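Putative PadR-family transcriptional regulatory protein (Bacteroides fragilis, PDB 5H20) probably binds DNA through a winged helix-turn-helix domain and regulates transcription as a dimeric member of the PadR family. Local coordinates at residues Y17-M20 and L21-K25; E26-A30 and S31-Q35; K36-A40 and R41-V45. All coordinates share one frame; numbering follows the deposited sequence.

Contact 1 (Y17-M20 and L21-K25)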
loop_
_atom_site.group_PDB
_atom_site.type_symbol
_atom_site.label_atom_id
_atom_site.label_comp_id
_atom_site.label_asym_id
_atom_site.label_seq_id
_atom_site.Cartn_x
_atom_site.Cartn_y
_atom_site.Cartn_z
ATOM N N TYR A 17 5.675 4.039 1.614
ATOM C CA TYR A 17 5.864 4.296 0.193
ATOM C C TYR A 17 6.181 5.768 -0.048
ATOM O O TYR A 17 7.021 6.090 -0.883
ATOM C CB TYR A 17 4.613 3.871 -0.589
ATOM C CG TYR A 17 4.607 4.234 -2.053
ATOM C CD1 TYR A 17 5.134 3.366 -3.015
ATOM C CD2 TYR A 17 4.045 5.439 -2.490
ATOM C CE1 TYR A 17 5.115 3.697 -4.369
ATOM C CE2 TYR A 17 4.018 5.774 -3.840
ATOM C CZ TYR A 17 4.555 4.898 -4.773
ATOM O OH TYR A 17 4.525 5.231 -6.102
ATOM N N CYS A 18 5.498 6.635 0.690
ATOM C CA CYS A 18 5.690 8.077 0.628
ATOM C C CYS A 18 7.092 8.505 1.097
ATOM O O CYS A 18 7.718 9.374 0.478
ATOM C CB CYS A 18 4.606 8.765 1.459
ATOM S SG CYS A 18 4.621 10.559 1.328
ATOM N N ILE A 19 7.574 7.884 2.177
ATOM C CA ILE A 19 8.935 8.095 2.688
ATOM C C ILE A 19 9.986 7.690 1.628
ATOM O O ILE A 19 10.916 8.469 1.334
ATOM C CB ILE A 19 9.187 7.320 4.010
ATOM C CG1 ILE A 19 8.315 7.844 5.148
ATOM C CG2 ILE A 19 10.653 7.405 4.431
ATOM C CD1 ILE A 19 8.165 6.863 6.297
ATOM N N MET A 20 9.818 6.488 1.059
ATOM C CA MET A 20 10.728 5.979 0.021
ATOM C C MET A 20 10.698 6.867 -1.218
ATOM O O MET A 20 11.756 7.155 -1.801
ATOM C CB MET A 20 10.410 4.534 -0.340
ATOM C CG MET A 20 10.750 3.546 0.757
ATOM S SD MET A 20 10.587 1.843 0.203
ATOM C CE MET A 20 8.827 1.581 0.431
ATOM N N LEU A 21 9.492 7.310 -1.593
ATOM C CA LEU A 21 9.308 8.313 -2.650
ATOM C C LEU A 21 10.093 9.598 -2.397
ATOM O O LEU A 21 10.860 10.025 -3.260
ATOM C CB LEU A 21 7.824 8.652 -2.872
ATOM C CG LEU A 21 7.169 8.298 -4.205
ATOM C CD1 LEU A 21 5.800 8.953 -4.267
ATOM C CD2 LEU A 21 7.997 8.744 -5.407
ATOM N N LEU A 22 9.909 10.193 -1.215
ATOM C CA LEU A 22 10.590 11.443 -0.834
ATOM C C LEU A 22 12.112 11.308 -0.726
ATOM O O LEU A 22 12.835 12.258 -1.014
ATOM C CB LEU A 22 9.985 12.052 0.443
ATOM C CG LEU A 22 8.543 12.610 0.390
ATOM C CD1 LEU A 22 7.935 12.707 1.783
ATOM C CD2 LEU A 22 8.450 13.958 -0.314
ATOM N N LEU A 23 12.592 10.120 -0.361
ATOM C CA LEU A 23 14.033 9.874 -0.213
ATOM C C LEU A 23 14.768 9.468 -1.497
ATOM O O LEU A 23 16.000 9.469 -1.531
ATOM C CB LEU A 23 14.297 8.868 0.918
ATOM C CG LEU A 23 14.163 9.424 2.339
ATOM C CD1 LEU A 23 14.129 8.284 3.331
ATOM C CD2 LEU A 23 15.272 10.405 2.727
ATOM N N HIS A 24 14.006 9.148 -2.548
ATOM C CA HIS A 24 14.564 8.563 -3.772
ATOM C C HIS A 24 15.508 9.489 -4.535
ATOM O O HIS A 24 16.480 9.014 -5.124
ATOM C CB HIS A 24 13.463 7.966 -4.666
ATOM C CG HIS A 24 13.207 8.713 -5.940
ATOM N ND1 HIS A 24 13.885 8.444 -7.112
ATOM C CD2 HIS A 24 12.333 9.705 -6.231
ATOM C CE1 HIS A 24 13.450 9.248 -8.066
ATOM N NE2 HIS A 24 12.509 10.023 -7.558
ATOM N N LYS A 25 15.234 10.793 -4.518
ATOM C CA LYS A 25 16.128 11.747 -5.176
ATOM C C LYS A 25 17.135 12.351 -4.203
ATOM O O LYS A 25 18.328 12.419 -4.510
ATOM C CB LYS A 25 15.348 12.831 -5.919
ATOM C CG LYS A 25 16.003 13.268 -7.220
ATOM C CD LYS A 25 14.954 13.736 -8.214
ATOM C CE LYS A 25 15.539 13.965 -9.596
ATOM N NZ LYS A 25 14.473 14.340 -10.566
#

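Contact 2 (E26-A30 and S31-Q35). With GLC (alpha-D-glucopyranose), chain E.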
loop_
_atom_site.group_PDB
_atom_site.type_symbol
_atom_site.label_atom_id
_atom_site.label_comp_id
_atom_site.label_asym_id
_atom_site.label_seq_id
_atom_site.Cartn_x
_atom_site.Cartn_y
_atom_site.Cartn_z
ATOM N N GLU A 26 16.650 12.771 -3.034
ATOM C CA GLU A 26 17.489 13.418 -2.038
ATOM C C GLU A 26 17.526 12.646 -0.721
ATOM O O GLU A 26 16.468 12.258 -0.213
ATOM C CB GLU A 26 17.015 14.851 -1.784
ATOM C CG GLU A 26 17.538 15.882 -2.778
ATOM C CD GLU A 26 17.057 17.301 -2.482
ATOM O OE1 GLU A 26 16.352 17.518 -1.457
ATOM O OE2 GLU A 26 17.393 18.212 -3.281
ATOM N N PRO A 27 18.743 12.429 -0.160
ATOM C CA PRO A 27 18.831 12.003 1.237
ATOM C C PRO A 27 18.325 13.123 2.150
ATOM O O PRO A 27 18.307 14.285 1.736
ATOM C CB PRO A 27 20.328 11.761 1.442
ATOM C CG PRO A 27 21.008 12.610 0.410
ATOM C CD PRO A 27 20.082 12.575 -0.775
ATOM N N ALA A 28 17.895 12.781 3.363
ATOM C CA ALA A 28 17.237 13.754 4.242
ATOM C C ALA A 28 17.200 13.341 5.709
ATOM O O ALA A 28 17.192 12.150 6.027
ATOM C CB ALA A 28 15.821 14.037 3.748
ATOM N N TYR A 29 17.202 14.348 6.582
ATOM C CA TYR A 29 16.864 14.189 7.990
ATOM C C TYR A 29 15.353 13.977 8.076
ATOM O O TYR A 29 14.596 14.435 7.201
ATOM C CB TYR A 29 17.259 15.436 8.804
ATOM C CG TYR A 29 18.740 15.834 8.777
ATOM C CD1 TYR A 29 19.707 15.093 9.477
ATOM C CD2 TYR A 29 19.161 16.967 8.080
ATOM C CE1 TYR A 29 21.049 15.466 9.461
ATOM C CE2 TYR A 29 20.502 17.345 8.056
ATOM C CZ TYR A 29 21.435 16.594 8.755
ATOM O OH TYR A 29 22.758 16.959 8.728
ATOM N N ALA A 30 14.912 13.277 9.120
ATOM C CA ALA A 30 13.489 13.138 9.426
ATOM C C ALA A 30 12.712 14.470 9.374
ATOM O O ALA A 30 11.612 14.523 8.825
ATOM C CB ALA A 30 13.299 12.445 10.770
ATOM N N SER A 31 13.307 15.523 9.936
ATOM C CA SER A 31 12.808 16.904 9.857
ATOM C C SER A 31 12.652 17.450 8.434
ATOM O O SER A 31 11.797 18.303 8.205
ATOM C CB SER A 31 13.702 17.849 10.667
ATOM O OG SER A 31 15.066 17.723 10.256
ATOM N N ASP A 32 13.480 16.989 7.491
ATOM C CA ASP A 32 13.309 17.384 6.084
ATOM C C ASP A 32 12.097 16.682 5.492
ATOM O O ASP A 32 11.366 17.275 4.705
ATOM C CB ASP A 32 14.550 17.080 5.228
ATOM C CG ASP A 32 15.810 17.740 5.752
ATOM O OD1 ASP A 32 15.732 18.922 6.154
ATOM O OD2 ASP A 32 16.886 17.083 5.744
ATOM N N ILE A 33 11.918 15.414 5.863
ATOM C CA ILE A 33 10.785 14.603 5.427
ATOM C C ILE A 33 9.483 15.225 5.932
ATOM O O ILE A 33 8.570 15.453 5.135
ATOM C CB ILE A 33 10.907 13.112 5.845
ATOM C CG1 ILE A 33 12.066 12.449 5.095
ATOM C CG2 ILE A 33 9.601 12.354 5.567
ATOM C CD1 ILE A 33 12.533 11.136 5.693
ATOM N N ILE A 34 9.439 15.525 7.236
ATOM C CA ILE A 34 8.298 16.196 7.880
ATOM C C ILE A 34 7.969 17.506 7.148
ATOM O O ILE A 34 6.794 17.775 6.863
ATOM C CB ILE A 34 8.520 16.411 9.412
ATOM C CG1 ILE A 34 8.523 15.058 10.144
ATOM C CG2 ILE A 34 7.468 17.359 10.024
ATOM C CD1 ILE A 34 9.247 15.064 11.503
ATOM N N GLN A 35 9.009 18.270 6.811
ATOM C CA GLN A 35 8.871 19.560 6.133
ATOM C C GLN A 35 8.339 19.440 4.701
ATOM O O GLN A 35 7.524 20.261 4.272
ATOM C CB GLN A 35 10.207 20.308 6.138
ATOM C CG GLN A 35 10.115 21.727 6.671
ATOM C CD GLN A 35 9.675 22.742 5.630
ATOM O OE1 GLN A 35 8.545 23.229 5.667
ATOM N NE2 GLN A 35 10.577 23.077 4.702
HETATM C C1 GLC E . 16.710 15.246 13.759
HETATM C C2 GLC E . 16.558 14.609 12.377
HETATM C C3 GLC E . 16.304 13.095 12.398
HETATM C C4 GLC E . 16.854 12.341 13.612
HETATM C C5 GLC E . 16.601 13.051 14.952
HETATM C C6 GLC E . 17.812 12.914 15.879
HETATM O O1 GLC E . 16.050 16.515 13.740
HETATM O O2 GLC E . 15.468 15.235 11.692
HETATM O O3 GLC E . 16.832 12.510 11.201
HETATM O O4 GLC E . 16.238 11.046 13.668
HETATM O O5 GLC E . 16.165 14.430 14.818
HETATM O O6 GLC E . 17.863 11.580 16.405
#

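Contact 3 (K36-A40 and R41-V45)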
loop_
_atom_site.group_PDB
_atom_site.type_symbol
_atom_site.label_atom_id
_atom_site.label_comp_id
_atom_site.label_asym_id
_atom_site.label_seq_id
_atom_site.Cartn_x
_atom_site.Cartn_y
_atom_site.Cartn_z
ATOM N N LYS A 36 8.806 18.423 3.970
ATOM C CA LYS A 36 8.368 18.181 2.584
ATOM C C LYS A 36 6.929 17.688 2.529
ATOM O O LYS A 36 6.197 17.979 1.574
ATOM C CB LYS A 36 9.307 17.206 1.873
ATOM C CG LYS A 36 10.615 17.848 1.434
ATOM C CD LYS A 36 11.579 16.816 0.890
ATOM C CE LYS A 36 12.886 17.463 0.464
ATOM N NZ LYS A 36 13.688 16.503 -0.336
ATOM N N LEU A 37 6.545 16.943 3.565
ATOM C CA LEU A 37 5.175 16.559 3.806
ATOM C C LEU A 37 4.287 17.785 4.084
ATOM O O LEU A 37 3.164 17.850 3.582
ATOM C CB LEU A 37 5.098 15.527 4.946
ATOM C CG LEU A 37 5.580 14.093 4.650
ATOM C CD1 LEU A 37 5.932 13.359 5.929
ATOM C CD2 LEU A 37 4.568 13.283 3.853
ATOM N N LYS A 38 4.800 18.744 4.866
ATOM C CA LYS A 38 4.090 19.994 5.195
ATOM C C LYS A 38 3.741 20.799 3.940
ATOM O O LYS A 38 2.613 21.300 3.809
ATOM C CB LYS A 38 4.906 20.838 6.191
ATOM C CG LYS A 38 4.252 22.132 6.671
ATOM C CD LYS A 38 3.305 21.894 7.834
ATOM C CE LYS A 38 2.725 23.201 8.352
ATOM N NZ LYS A 38 1.650 22.942 9.347
ATOM N N GLU A 39 4.712 20.897 3.030
ATOM C CA GLU A 39 4.554 21.503 1.707
ATOM C C GLU A 39 3.519 20.785 0.841
ATOM O O GLU A 39 2.903 21.405 -0.022
ATOM C CB GLU A 39 5.902 21.524 0.974
ATOM C CG GLU A 39 6.821 22.669 1.371
ATOM C CD GLU A 39 8.273 22.429 0.988
ATOM O OE1 GLU A 39 8.557 22.052 -0.177
ATOM O OE2 GLU A 39 9.144 22.625 1.860
ATOM N N ALA A 40 3.355 19.478 1.068
ATOM C CA ALA A 40 2.357 18.657 0.368
ATOM C C ALA A 40 0.985 18.688 1.056
ATOM O O ALA A 40 0.084 17.904 0.706
ATOM C CB ALA A 40 2.852 17.222 0.225
ATOM N N ARG A 41 0.830 19.619 2.007
ATOM C CA ARG A 41 -0.376 19.786 2.843
ATOM C C ARG A 41 -0.664 18.577 3.747
ATOM O O ARG A 41 -1.825 18.294 4.083
ATOM C CB ARG A 41 -1.611 20.194 2.016
ATOM C CG ARG A 41 -1.393 21.408 1.124
ATOM C CD ARG A 41 -2.697 22.113 0.778
ATOM N NE ARG A 41 -3.271 22.834 1.920
ATOM C CZ ARG A 41 -2.855 24.020 2.373
ATOM N NH1 ARG A 41 -1.835 24.658 1.798
ATOM N NH2 ARG A 41 -3.462 24.566 3.420
ATOM N N LEU A 42 0.410 17.882 4.136
ATOM C CA LEU A 42 0.355 16.709 5.012
ATOM C C LEU A 42 1.098 16.962 6.322
ATOM O O LEU A 42 2.247 17.403 6.317
ATOM C CB LEU A 42 0.944 15.485 4.296
ATOM C CG LEU A 42 0.126 14.369 3.620
ATOM C CD1 LEU A 42 -1.336 14.715 3.282
ATOM C CD2 LEU A 42 0.849 13.809 2.402
ATOM N N ILE A 43 0.420 16.706 7.435
ATOM C CA ILE A 43 1.031 16.741 8.759
ATOM C C ILE A 43 1.218 15.288 9.188
ATOM O O ILE A 43 0.257 14.516 9.256
ATOM C CB ILE A 43 0.189 17.538 9.791
ATOM C CG1 ILE A 43 0.134 19.023 9.401
ATOM C CG2 ILE A 43 0.764 17.384 11.203
ATOM C CD1 ILE A 43 -0.960 19.826 10.081
ATOM N N VAL A 44 2.471 14.919 9.415
ATOM C CA VAL A 44 2.831 13.620 9.983
ATOM C C VAL A 44 3.803 13.947 11.116
ATOM O O VAL A 44 4.849 14.571 10.889
ATOM C CB VAL A 44 3.498 12.660 8.950
ATOM C CG1 VAL A 44 3.751 11.290 9.571
ATOM C CG2 VAL A 44 2.661 12.508 7.683
ATOM N N VAL A 45 3.433 13.552 12.328
ATOM C CA VAL A 45 4.232 13.822 13.526
ATOM C C VAL A 45 5.352 12.792 13.713
ATOM O O VAL A 45 5.356 11.734 13.061
ATOM C CB VAL A 45 3.366 13.963 14.819
ATOM C CG1 VAL A 45 2.531 15.237 14.774
ATOM C CG2 VAL A 45 2.497 12.735 15.081
#

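Contact 1 (Y17-M20 and L21-K25)
The carbonyl O of Y17 accepts the backbone N of L21 at 2.8 Å, the shortest of three i to i+4 bonds in this last part of helix 5-23. C18 O takes L22 N in the same way at 2.9 Å, and L23 N reaches I19 O along a more bent path, with 142° at the hydrogen. Side chains one turn apart meet over these bonds. With CG anti to the backbone N of Y17 (chi1 173°), the phenol ring leans along the helix, and its CE2 comes 3.7 Å from CD1 of L21, which approaches the ring obliquely. I19 and L23 run side by side, CG2 of I19 lying 3.8 Å from CD1 of L23. The small thiol of C18 lies against L22, whose CD1 is 4.0 Å from SG. Largely apolar side chains suit a turn buried on several sides: C18 and L22 face L37, I19 packs on helix 46-58, and the ring of Y17 meets W95 edge-to-face. M20 packs on M10 of the second subunit, and Y17 also meets W95 of that subunit edge-to-face. Such burial, between the other helices of its subunit and the partner subunit, is consistent with the first helix of a winged-helix domain in a PadR-type dimer.

Contact 2 (E26-A30 and S31-Q35)
CG of D32, held beside its own backbone N (chi1 -57°), sets the carboxylate against Y29 N, while OG of S31, lying between its backbone N and carbonyl carbon (chi1 54°), comes near CB of Y29. The carboxylate of D32 thereby receives Y29 N at OD2, 2.9 Å away, on the anti side and 34° out of the carboxylate plane. The same oxygen lies 3.3 Å from CD2 of Y29, whose ring runs alongside D32 with its plane turned steeply against the carboxylate. The methyl of A28 is small enough to sit against CB of D32.

Y29 is the N-cap residue of helix 30-39, the second helix of the winged helix-turn-helix fold, and its carbonyl O accepts two donors. I33 N arrives in the carbonyl plane, whereas D32 N stands above it. The negative charge of D32 beside this helix start probably also interacts favourably with the helix dipole.

The amides of the first turn are put to use by the bound glucose. A30 N donates to O3 of the sugar at 2.9 Å. S31 N makes a nearly straight bond of 2.8 Å to the sugar O2. That O2 is gripped a second time by OG of S31, at 2.9 Å. K76 O adds another hydrogen bond to the sugar, and R75 makes a cation-pi contact with the Y29 ring.

Contact 3 (K36-A40 and R41-V45)
L37 spreads its two methyl branches over the chain that leaves its helix: CD1 lies 3.8 Å from CG2 of V44, and CD2 lies 4.0 Å from CD2 of L42. Both neighbours meet it at a slant. A forked leucine suits this place, since one branch serves each partner, and the beta-branched V44 presents a methyl directly to it. With CG1 of V44 opposite its backbone N (chi1 -176°), CG2 lies beside that N and faces the leucine.

Helix 30-39 ends here in a Schellman motif. L42 N reaches back to L37 O at 2.8 Å, and R41 N bonds to K38 O at 3.0 Å from well above the carbonyl plane, 66° out of it. R41 is the C-prime residue, with the positive phi (63°) that reverses the chain; glycine is the commoner choice there, and the arginine adopts the left-handed conformation with its side chain exposed. L37 and L42 hold the C3 and C'' places, whose hydrophobic contact usually goes with a Schellman motif, and leucine is well suited to both. L42 O also lies 3.4 Å from CA of K38, a CA-H...O contact.

On the outer side K38 and I43 run alongside each other, NZ of the lysine 4.1 Å from CD1 of the isoleucine. The bend of the lysine chain at chi2 brings its ammonium end past the isoleucine tip, a loose contact between two exposed side chains, where a long charged residue can remain in solvent. V44 also packs on L15 of helix 5-23. From the second subunit, H104 packs on E39 and A40, and E97 on L42.

In the fold
From the N terminus, contact 1 forms within the end of helix 5-23, contact 2 leads from the loop into helix 30-39, with Y29 at the N-cap, and contact 3 leads out of that helix toward helix 46-58. The three follow in series, neither nested nor crossed, each closing only a local turn. Side chains then join them in space: L23 and L22 of contact 1 pack on I33 of contact 2, while L22 also packs on K36 of contact 3, which brings helices 5-23 and 30-39 together. A salt bridge from E26 to K36 ties contact 2 to contact 3. Contacts 1 and 3 touch the second subunit, whereas contact 2 contributes Y29, A30 and S31 to the glucose pocket.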